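Local structure of multidrug resistance protein (Vibrio cholerae, 1YC9) at residues His165-Glu179 with Val192-Leu206. The protein is an outer membrane efflux channel of the outer membrane factor family that could take part in resistance to puromycin, acriflavine and tetraphenylarsonium chloride. The protein carries 1 engineered substitution. Residues are numbered along the deposited sequence; the frame is centred on the assembly and turned at random.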
ATOM      1  N   HIS A 165      13.066   9.988 -35.316  1.00 25.39           N
ATOM      2  CA  HIS A 165      14.351  10.263 -35.956  1.00 26.66           C
ATOM      3  C   HIS A 165      14.169  10.362 -37.485  1.00 27.64           C
ATOM      4  O   HIS A 165      14.691  11.298 -38.110  1.00 26.05           O
ATOM      5  CB  HIS A 165      15.376   9.201 -35.575  1.00 27.55           C
ATOM      6  CG  HIS A 165      16.688   9.349 -36.262  1.00 31.79           C
ATOM      7  ND1 HIS A 165      16.881   8.967 -37.570  1.00 36.64           N
ATOM      8  CD2 HIS A 165      17.890   9.785 -35.814  1.00 34.24           C
ATOM      9  CE1 HIS A 165      18.134   9.214 -37.918  1.00 37.25           C
ATOM     10  NE2 HIS A 165      18.771   9.690 -36.865  1.00 36.47           N
ATOM     11  N   ALA A 166      13.412   9.433 -38.074  1.00 27.52           N
ATOM     12  CA  ALA A 166      13.144   9.454 -39.521  1.00 28.01           C
ATOM     13  C   ALA A 166      12.363  10.696 -39.903  1.00 28.09           C
ATOM     14  O   ALA A 166      12.691  11.347 -40.932  1.00 29.08           O
ATOM     15  CB  ALA A 166      12.393   8.225 -39.973  1.00 27.72           C
ATOM     16  N   ALA A 167      11.358  11.061 -39.104  1.00 27.54           N
ATOM     17  CA  ALA A 167      10.655  12.294 -39.340  1.00 27.86           C
ATOM     18  C   ALA A 167      11.609  13.502 -39.243  1.00 28.61           C
ATOM     19  O   ALA A 167      11.498  14.425 -40.064  1.00 29.08           O
ATOM     20  CB  ALA A 167       9.467  12.485 -38.411  1.00 27.41           C
ATOM     21  N   LEU A 168      12.523  13.487 -38.266  1.00 28.14           N
ATOM     22  CA  LEU A 168      13.486  14.591 -38.105  1.00 28.46           C
ATOM     23  C   LEU A 168      14.309  14.773 -39.369  1.00 29.15           C
ATOM     24  O   LEU A 168      14.603  15.920 -39.731  1.00 29.56           O
ATOM     25  CB  LEU A 168      14.412  14.382 -36.908  1.00 27.44           C
ATOM     26  CG  LEU A 168      15.449  15.460 -36.613  1.00 25.81           C
ATOM     27  CD1 LEU A 168      14.814  16.818 -36.454  1.00 25.57           C
ATOM     28  CD2 LEU A 168      16.297  15.038 -35.419  1.00 27.65           C
ATOM     29  N   GLN A 169      14.709  13.672 -40.009  1.00 29.37           N
ATOM     30  CA  GLN A 169      15.553  13.770 -41.207  1.00 32.21           C
ATOM     31  C   GLN A 169      14.803  14.489 -42.305  1.00 32.46           C
ATOM     32  O   GLN A 169      15.373  15.353 -43.012  1.00 32.62           O
ATOM     33  CB  GLN A 169      16.037  12.415 -41.692  1.00 31.94           C
ATOM     34  CG  GLN A 169      16.902  11.629 -40.726  1.00 35.06           C
ATOM     35  CD  GLN A 169      17.813  12.474 -39.862  1.00 40.69           C
ATOM     36  OE1 GLN A 169      18.837  12.991 -40.341  1.00 44.04           O
ATOM     37  NE2 GLN A 169      17.471  12.596 -38.565  1.00 39.00           N
ATOM     38  N   VAL A 170      13.512  14.188 -42.390  1.00 32.84           N
ATOM     39  CA  VAL A 170      12.623  14.832 -43.314  1.00 32.88           C
ATOM     40  C   VAL A 170      12.412  16.329 -42.997  1.00 32.70           C
ATOM     41  O   VAL A 170      12.490  17.173 -43.917  1.00 30.76           O
ATOM     42  CB  VAL A 170      11.284  14.071 -43.383  1.00 33.31           C
ATOM     43  CG1 VAL A 170      10.245  14.845 -44.192  1.00 35.02           C
ATOM     44  CG2 VAL A 170      11.524  12.673 -44.007  1.00 33.61           C
ATOM     45  N   ARG A 171      12.145  16.649 -41.730  1.00 31.21           N
ATOM     46  CA  ARG A 171      11.984  18.027 -41.295  1.00 30.82           C
ATOM     47  C   ARG A 171      13.192  18.895 -41.632  1.00 29.38           C
ATOM     48  O   ARG A 171      13.008  20.053 -42.015  1.00 30.16           O
ATOM     49  CB  ARG A 171      11.694  18.147 -39.777  1.00 30.65           C
ATOM     50  CG  ARG A 171      10.470  17.386 -39.283  1.00 33.14           C
ATOM     51  CD  ARG A 171       9.219  17.655 -40.032  1.00 32.17           C
ATOM     52  NE  ARG A 171       8.070  16.804 -39.701  1.00 35.06           N
ATOM     53  CZ  ARG A 171       7.868  15.559 -40.161  1.00 35.17           C
ATOM     54  NH1 ARG A 171       8.752  14.942 -40.951  1.00 37.28           N
ATOM     55  NH2 ARG A 171       6.751  14.927 -39.840  1.00 37.38           N
ATOM     56  N   ASN A 172      14.389  18.355 -41.454  1.00 29.77           N
ATOM     57  CA  ASN A 172      15.627  19.022 -41.792  1.00 31.40           C
ATOM     58  C   ASN A 172      15.725  19.216 -43.313  1.00 32.99           C
ATOM     59  O   ASN A 172      16.112  20.304 -43.782  1.00 31.66           O
ATOM     60  CB  ASN A 172      16.821  18.251 -41.247  1.00 31.09           C
ATOM     61  CG  ASN A 172      16.936  18.358 -39.719  1.00 29.36           C
ATOM     62  OD1 ASN A 172      16.360  19.241 -39.122  1.00 30.38           O
ATOM     63  ND2 ASN A 172      17.682  17.463 -39.110  1.00 29.74           N
ATOM     64  N   LYS A 173      15.293  18.201 -44.072  1.00 34.23           N
ATOM     65  CA  LYS A 173      15.293  18.288 -45.549  1.00 36.24           C
ATOM     66  C   LYS A 173      14.301  19.355 -46.030  1.00 36.14           C
ATOM     67  O   LYS A 173      14.542  20.027 -47.027  1.00 36.97           O
ATOM     68  CB  LYS A 173      14.988  16.922 -46.212  1.00 36.47           C
ATOM     69  CG  LYS A 173      16.201  16.012 -46.428  1.00 38.89           C
ATOM     70  CD  LYS A 173      17.026  16.520 -47.614  1.00 44.02           C
ATOM     71  CE  LYS A 173      18.186  15.583 -48.028  1.00 47.00           C
ATOM     72  NZ  LYS A 173      18.863  16.200 -49.217  1.00 48.94           N
ATOM     73  N   THR A 174      13.223  19.554 -45.299  1.00 36.57           N
ATOM     74  CA  THR A 174      12.235  20.551 -45.635  1.00 37.33           C
ATOM     75  C   THR A 174      12.735  21.973 -45.349  1.00 37.99           C
ATOM     76  O   THR A 174      12.477  22.904 -46.130  1.00 38.25           O
ATOM     77  CB  THR A 174      10.972  20.292 -44.853  1.00 37.35           C
ATOM     78  OG1 THR A 174      10.474  18.988 -45.181  1.00 39.71           O
ATOM     79  CG2 THR A 174       9.854  21.226 -45.260  1.00 38.08           C
ATOM     80  N   VAL A 175      13.393  22.150 -44.208  1.00 36.56           N
ATOM     81  CA  VAL A 175      14.028  23.431 -43.894  1.00 36.85           C
ATOM     82  C   VAL A 175      14.948  23.824 -45.046  1.00 37.75           C
ATOM     83  O   VAL A 175      14.869  24.940 -45.532  1.00 37.33           O
ATOM     84  CB  VAL A 175      14.831  23.362 -42.594  1.00 36.05           C
ATOM     85  CG1 VAL A 175      15.869  24.524 -42.496  1.00 34.48           C
ATOM     86  CG2 VAL A 175      13.878  23.360 -41.407  1.00 34.44           C
ATOM     87  N   GLU A 176      15.819  22.909 -45.441  1.00 38.59           N
ATOM     88  CA  GLU A 176      16.869  23.245 -46.378  1.00 40.86           C
ATOM     89  C   GLU A 176      16.376  23.457 -47.807  1.00 40.66           C
ATOM     90  O   GLU A 176      16.960  24.261 -48.546  1.00 41.11           O
ATOM     91  CB  GLU A 176      18.024  22.254 -46.271  1.00 41.76           C
ATOM     92  CG  GLU A 176      17.987  21.033 -47.124  1.00 45.91           C
ATOM     93  CD  GLU A 176      19.208  20.171 -46.844  1.00 52.00           C
ATOM     94  OE1 GLU A 176      20.122  20.129 -47.709  1.00 52.43           O
ATOM     95  OE2 GLU A 176      19.258  19.564 -45.737  1.00 54.94           O
ATOM     96  N   LEU A 177      15.271  22.805 -48.168  1.00 40.45           N
ATOM     97  CA  LEU A 177      14.556  23.150 -49.390  1.00 40.17           C
ATOM     98  C   LEU A 177      13.954  24.547 -49.297  1.00 39.68           C
ATOM     99  O   LEU A 177      14.080  25.344 -50.234  1.00 39.31           O
ATOM    100  CB  LEU A 177      13.450  22.142 -49.704  1.00 40.34           C
ATOM    101  CG  LEU A 177      12.647  22.483 -50.974  1.00 41.70           C
ATOM    102  CD1 LEU A 177      13.501  22.416 -52.215  1.00 42.38           C
ATOM    103  CD2 LEU A 177      11.443  21.567 -51.099  1.00 42.20           C
ATOM    104  N   LEU A 178      13.270  24.843 -48.191  1.00 38.51           N
ATOM    105  CA  LEU A 178      12.578  26.117 -48.041  1.00 38.16           C
ATOM    106  C   LEU A 178      13.571  27.266 -47.960  1.00 36.92           C
ATOM    107  O   LEU A 178      13.263  28.352 -48.386  1.00 35.61           O
ATOM    108  CB  LEU A 178      11.679  26.149 -46.804  1.00 37.62           C
ATOM    109  CG  LEU A 178      10.200  25.800 -47.008  1.00 39.55           C
ATOM    110  CD1 LEU A 178      10.040  24.420 -47.651  1.00 40.10           C
ATOM    111  CD2 LEU A 178       9.451  25.874 -45.683  1.00 40.22           C
ATOM    112  N   GLU A 179      14.751  26.991 -47.433  1.00 37.07           N
ATOM    113  CA  GLU A 179      15.791  27.994 -47.322  1.00 37.35           C
ATOM    114  C   GLU A 179      16.389  28.313 -48.697  1.00 38.32           C
ATOM    115  O   GLU A 179      16.668  29.486 -48.986  1.00 37.35           O
ATOM    116  CB  GLU A 179      16.882  27.531 -46.380  1.00 38.67           C
ATOM    117  CG  GLU A 179      16.566  27.816 -44.919  1.00 39.47           C
ATOM    118  CD  GLU A 179      17.772  27.627 -44.018  1.00 45.58           C
ATOM    119  OE1 GLU A 179      18.415  26.559 -44.117  1.00 46.76           O
ATOM    120  OE2 GLU A 179      18.091  28.559 -43.234  1.00 48.10           O
ATOM    121  N   VAL A 192       9.981  29.573 -43.658  1.00 29.72           N
ATOM    122  CA  VAL A 192      11.277  29.084 -43.268  1.00 29.18           C
ATOM    123  C   VAL A 192      11.320  28.990 -41.730  1.00 28.13           C
ATOM    124  O   VAL A 192      11.766  27.986 -41.190  1.00 27.53           O
ATOM    125  CB  VAL A 192      12.401  30.035 -43.775  1.00 28.89           C
ATOM    126  CG1 VAL A 192      13.769  29.664 -43.180  1.00 28.12           C
ATOM    127  CG2 VAL A 192      12.449  30.032 -45.320  1.00 30.66           C
ATOM    128  N   SER A 193      10.809  30.009 -41.059  1.00 27.64           N
ATOM    129  CA  SER A 193      10.905  30.081 -39.610  1.00 28.79           C
ATOM    130  C   SER A 193      10.011  28.984 -38.984  1.00 28.89           C
ATOM    131  O   SER A 193      10.399  28.342 -38.027  1.00 28.50           O
ATOM    132  CB  SER A 193      10.502  31.448 -39.090  1.00 28.42           C
ATOM    133  OG  SER A 193      11.413  32.449 -39.548  1.00 30.63           O
ATOM    134  N   GLN A 194       8.857  28.770 -39.581  1.00 29.30           N
ATOM    135  CA  GLN A 194       7.915  27.759 -39.119  1.00 29.23           C
ATOM    136  C   GLN A 194       8.528  26.393 -39.243  1.00 29.18           C
ATOM    137  O   GLN A 194       8.440  25.591 -38.294  1.00 29.35           O
ATOM    138  CB  GLN A 194       6.616  27.851 -39.894  1.00 29.51           C
ATOM    139  CG  GLN A 194       5.450  27.105 -39.235  1.00 31.10           C
ATOM    140  CD  GLN A 194       5.005  27.745 -37.960  1.00 32.91           C
ATOM    141  OE1 GLN A 194       4.267  28.691 -37.990  1.00 36.04           O
ATOM    142  NE2 GLN A 194       5.481  27.231 -36.823  1.00 37.20           N
ATOM    143  N   ALA A 195       9.199  26.148 -40.353  1.00 28.07           N
ATOM    144  CA  ALA A 195       9.808  24.868 -40.633  1.00 27.43           C
ATOM    145  C   ALA A 195      10.938  24.582 -39.693  1.00 26.80           C
ATOM    146  O   ALA A 195      11.160  23.426 -39.284  1.00 25.14           O
ATOM    147  CB  ALA A 195      10.267  24.783 -42.067  1.00 28.03           C
ATOM    148  N   LYS A 196      11.692  25.630 -39.358  1.00 26.01           N
ATOM    149  CA  LYS A 196      12.755  25.490 -38.386  1.00 25.63           C
ATOM    150  C   LYS A 196      12.179  25.225 -36.976  1.00 24.69           C
ATOM    151  O   LYS A 196      12.750  24.448 -36.239  1.00 24.58           O
ATOM    152  CB  LYS A 196      13.650  26.722 -38.407  1.00 25.56           C
ATOM    153  CG  LYS A 196      14.447  26.818 -39.673  1.00 29.66           C
ATOM    154  CD  LYS A 196      15.214  28.171 -39.735  1.00 33.95           C
ATOM    155  CE  LYS A 196      16.241  28.142 -40.844  1.00 37.59           C
ATOM    156  NZ  LYS A 196      17.430  27.367 -40.434  1.00 41.33           N
ATOM    157  N   ALA A 197      11.035  25.816 -36.670  1.00 24.75           N
ATOM    158  CA  ALA A 197      10.375  25.627 -35.387  1.00 25.94           C
ATOM    159  C   ALA A 197       9.887  24.159 -35.298  1.00 25.94           C
ATOM    160  O   ALA A 197      10.168  23.455 -34.292  1.00 24.88           O
ATOM    161  CB  ALA A 197       9.242  26.561 -35.239  1.00 26.13           C
ATOM    162  N   VAL A 198       9.286  23.693 -36.386  1.00 25.60           N
ATOM    163  CA  VAL A 198       8.864  22.288 -36.493  1.00 26.80           C
ATOM    164  C   VAL A 198      10.050  21.347 -36.271  1.00 26.61           C
ATOM    165  O   VAL A 198       9.956  20.413 -35.445  1.00 26.26           O
ATOM    166  CB  VAL A 198       8.146  21.995 -37.846  1.00 27.79           C
ATOM    167  CG1 VAL A 198       7.943  20.469 -38.071  1.00 27.91           C
ATOM    168  CG2 VAL A 198       6.813  22.674 -37.889  1.00 28.74           C
ATOM    169  N   ALA A 199      11.180  21.584 -36.945  1.00 25.68           N
ATOM    170  CA  ALA A 199      12.323  20.665 -36.865  1.00 26.04           C
ATOM    171  C   ALA A 199      12.919  20.636 -35.442  1.00 25.66           C
ATOM    172  O   ALA A 199      13.347  19.585 -34.973  1.00 25.05           O
ATOM    173  CB  ALA A 199      13.417  21.045 -37.820  1.00 26.35           C
ATOM    174  N   ALA A 200      12.986  21.802 -34.806  1.00 25.12           N
ATOM    175  CA  ALA A 200      13.561  21.928 -33.485  1.00 25.50           C
ATOM    176  C   ALA A 200      12.651  21.157 -32.497  1.00 25.38           C
ATOM    177  O   ALA A 200      13.139  20.410 -31.659  1.00 24.71           O
ATOM    178  CB  ALA A 200      13.698  23.382 -33.086  1.00 24.99           C
ATOM    179  N   SER A 201      11.354  21.337 -32.652  1.00 25.69           N
ATOM    180  CA  SER A 201      10.364  20.626 -31.864  1.00 26.80           C
ATOM    181  C   SER A 201      10.430  19.106 -32.011  1.00 26.00           C
ATOM    182  O   SER A 201      10.327  18.393 -31.007  1.00 25.15           O
ATOM    183  CB  SER A 201       8.968  21.076 -32.248  1.00 27.00           C
ATOM    184  OG  SER A 201       8.063  20.539 -31.331  1.00 33.96           O
ATOM    185  N   VAL A 202      10.595  18.624 -33.242  1.00 24.32           N
ATOM    186  CA  VAL A 202      10.730  17.187 -33.497  1.00 24.22           C
ATOM    187  C   VAL A 202      12.007  16.670 -32.887  1.00 24.42           C
ATOM    188  O   VAL A 202      11.999  15.626 -32.258  1.00 23.38           O
ATOM    189  CB  VAL A 202      10.617  16.844 -34.998  1.00 24.33           C
ATOM    190  CG1 VAL A 202      10.837  15.360 -35.226  1.00 23.84           C
ATOM    191  CG2 VAL A 202       9.232  17.192 -35.479  1.00 23.66           C
ATOM    192  N   GLU A 203      13.098  17.434 -32.991  1.00 23.21           N
ATOM    193  CA  GLU A 203      14.322  17.038 -32.334  1.00 23.75           C
ATOM    194  C   GLU A 203      14.200  17.035 -30.805  1.00 22.35           C
ATOM    195  O   GLU A 203      14.753  16.159 -30.153  1.00 22.64           O
ATOM    196  CB  GLU A 203      15.508  17.914 -32.732  1.00 24.02           C
ATOM    197  CG  GLU A 203      16.801  17.202 -32.354  1.00 26.45           C
ATOM    198  CD  GLU A 203      18.030  17.776 -33.030  1.00 31.60           C
ATOM    199  OE1 GLU A 203      17.890  18.512 -34.021  1.00 32.11           O
ATOM    200  OE2 GLU A 203      19.117  17.486 -32.541  1.00 34.41           O
ATOM    201  N   ALA A 204      13.507  18.017 -30.249  1.00 22.15           N
ATOM    202  CA  ALA A 204      13.251  18.040 -28.819  1.00 22.97           C
ATOM    203  C   ALA A 204      12.481  16.796 -28.366  1.00 23.27           C
ATOM    204  O   ALA A 204      12.829  16.192 -27.355  1.00 22.62           O
ATOM    205  CB  ALA A 204      12.507  19.260 -28.435  1.00 22.22           C
ATOM    206  N   GLU A 205      11.493  16.397 -29.154  1.00 23.22           N
ATOM    207  CA  GLU A 205      10.762  15.141 -28.913  1.00 25.10           C
ATOM    208  C   GLU A 205      11.670  13.923 -28.945  1.00 24.05           C
ATOM    209  O   GLU A 205      11.613  13.073 -28.050  1.00 23.84           O
ATOM    210  CB  GLU A 205       9.610  15.022 -29.902  1.00 26.72           C
ATOM    211  CG  GLU A 205       8.630  13.890 -29.589  1.00 33.48           C
ATOM    212  CD  GLU A 205       7.420  14.323 -28.759  1.00 42.32           C
ATOM    213  OE1 GLU A 205       7.293  15.523 -28.401  1.00 48.36           O
ATOM    214  OE2 GLU A 205       6.591  13.444 -28.439  1.00 47.69           O
ATOM    215  N   LEU A 206      12.554  13.839 -29.928  1.00 22.18           N
ATOM    216  CA  LEU A 206      13.540  12.803 -30.006  1.00 22.91           C
ATOM    217  C   LEU A 206      14.467  12.720 -28.784  1.00 23.24           C
ATOM    218  O   LEU A 206      14.786  11.598 -28.293  1.00 22.97           O
ATOM    219  CB  LEU A 206      14.364  12.956 -31.279  1.00 23.68           C
ATOM    220  CG  LEU A 206      15.424  11.899 -31.554  1.00 24.72           C
ATOM    221  CD1 LEU A 206      14.831  10.516 -31.652  1.00 24.34           C
ATOM    222  CD2 LEU A 206      16.266  12.231 -32.823  1.00 26.96           C
TER
HETATM  223  O   HOH W   1      10.748  21.290 -40.843  1.00 24.24           O
HETATM  224  O   HOH W   2      18.826  17.846 -36.330  1.00 37.93           O
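One water donates a hydrogen bond to a backbone carbonyl of each helix, Arg171 O at 2.8 Å and Ala195 O at 2.7 Å. It ties together an antiparallel coiled-coil pair in the alpha-helical barrel of this outer membrane factor, where helices 117-183 and 189-223 turn back on each other through a short connection. Their segments run at 161°, with axes 8.9 Å apart at the closest, and small alanines let the backbones come near: the CA atoms of Arg171 and Ala199 are 5.2 Å apart.

Leu168 is the knob of a knobs-into-holes contact, seated among Ala199, Val202, Glu203 and Leu206. Its chi1 of -179° swings CG away from the backbone N and carries both methyls into the hole: CD2 meets Leu206 CD2 at 3.8 Å, the two side chains crossing at about a right angle, while CD1 reaches the carbonyl oxygen of Ala199 at 3.5 Å. About one turn further on, Arg171 bends at chi2 and lays its aliphatic part across Val198 and Val202; Val198 CG1 meets the guanidinium at its edge. Arg171 NE has a long, weak ion pair with Glu405 of helix 398-433. Val175 then packs CG2 on Ala195, and Leu178 CD2 touches the same alanine's CB, a cluster that Tyr398 extends.

Polar links border this apolar seam. A second water bridges Asn172 ND2 and Glu203 OE1, whose carboxylate also has a weak, long ion pair with Lys372 of a neighbouring subunit. Nearer the connection between the two helices, Lys196 bends at chi4 (-77°), and its NZ forms a salt bridge with Glu179 OE2 at 3.1 Å.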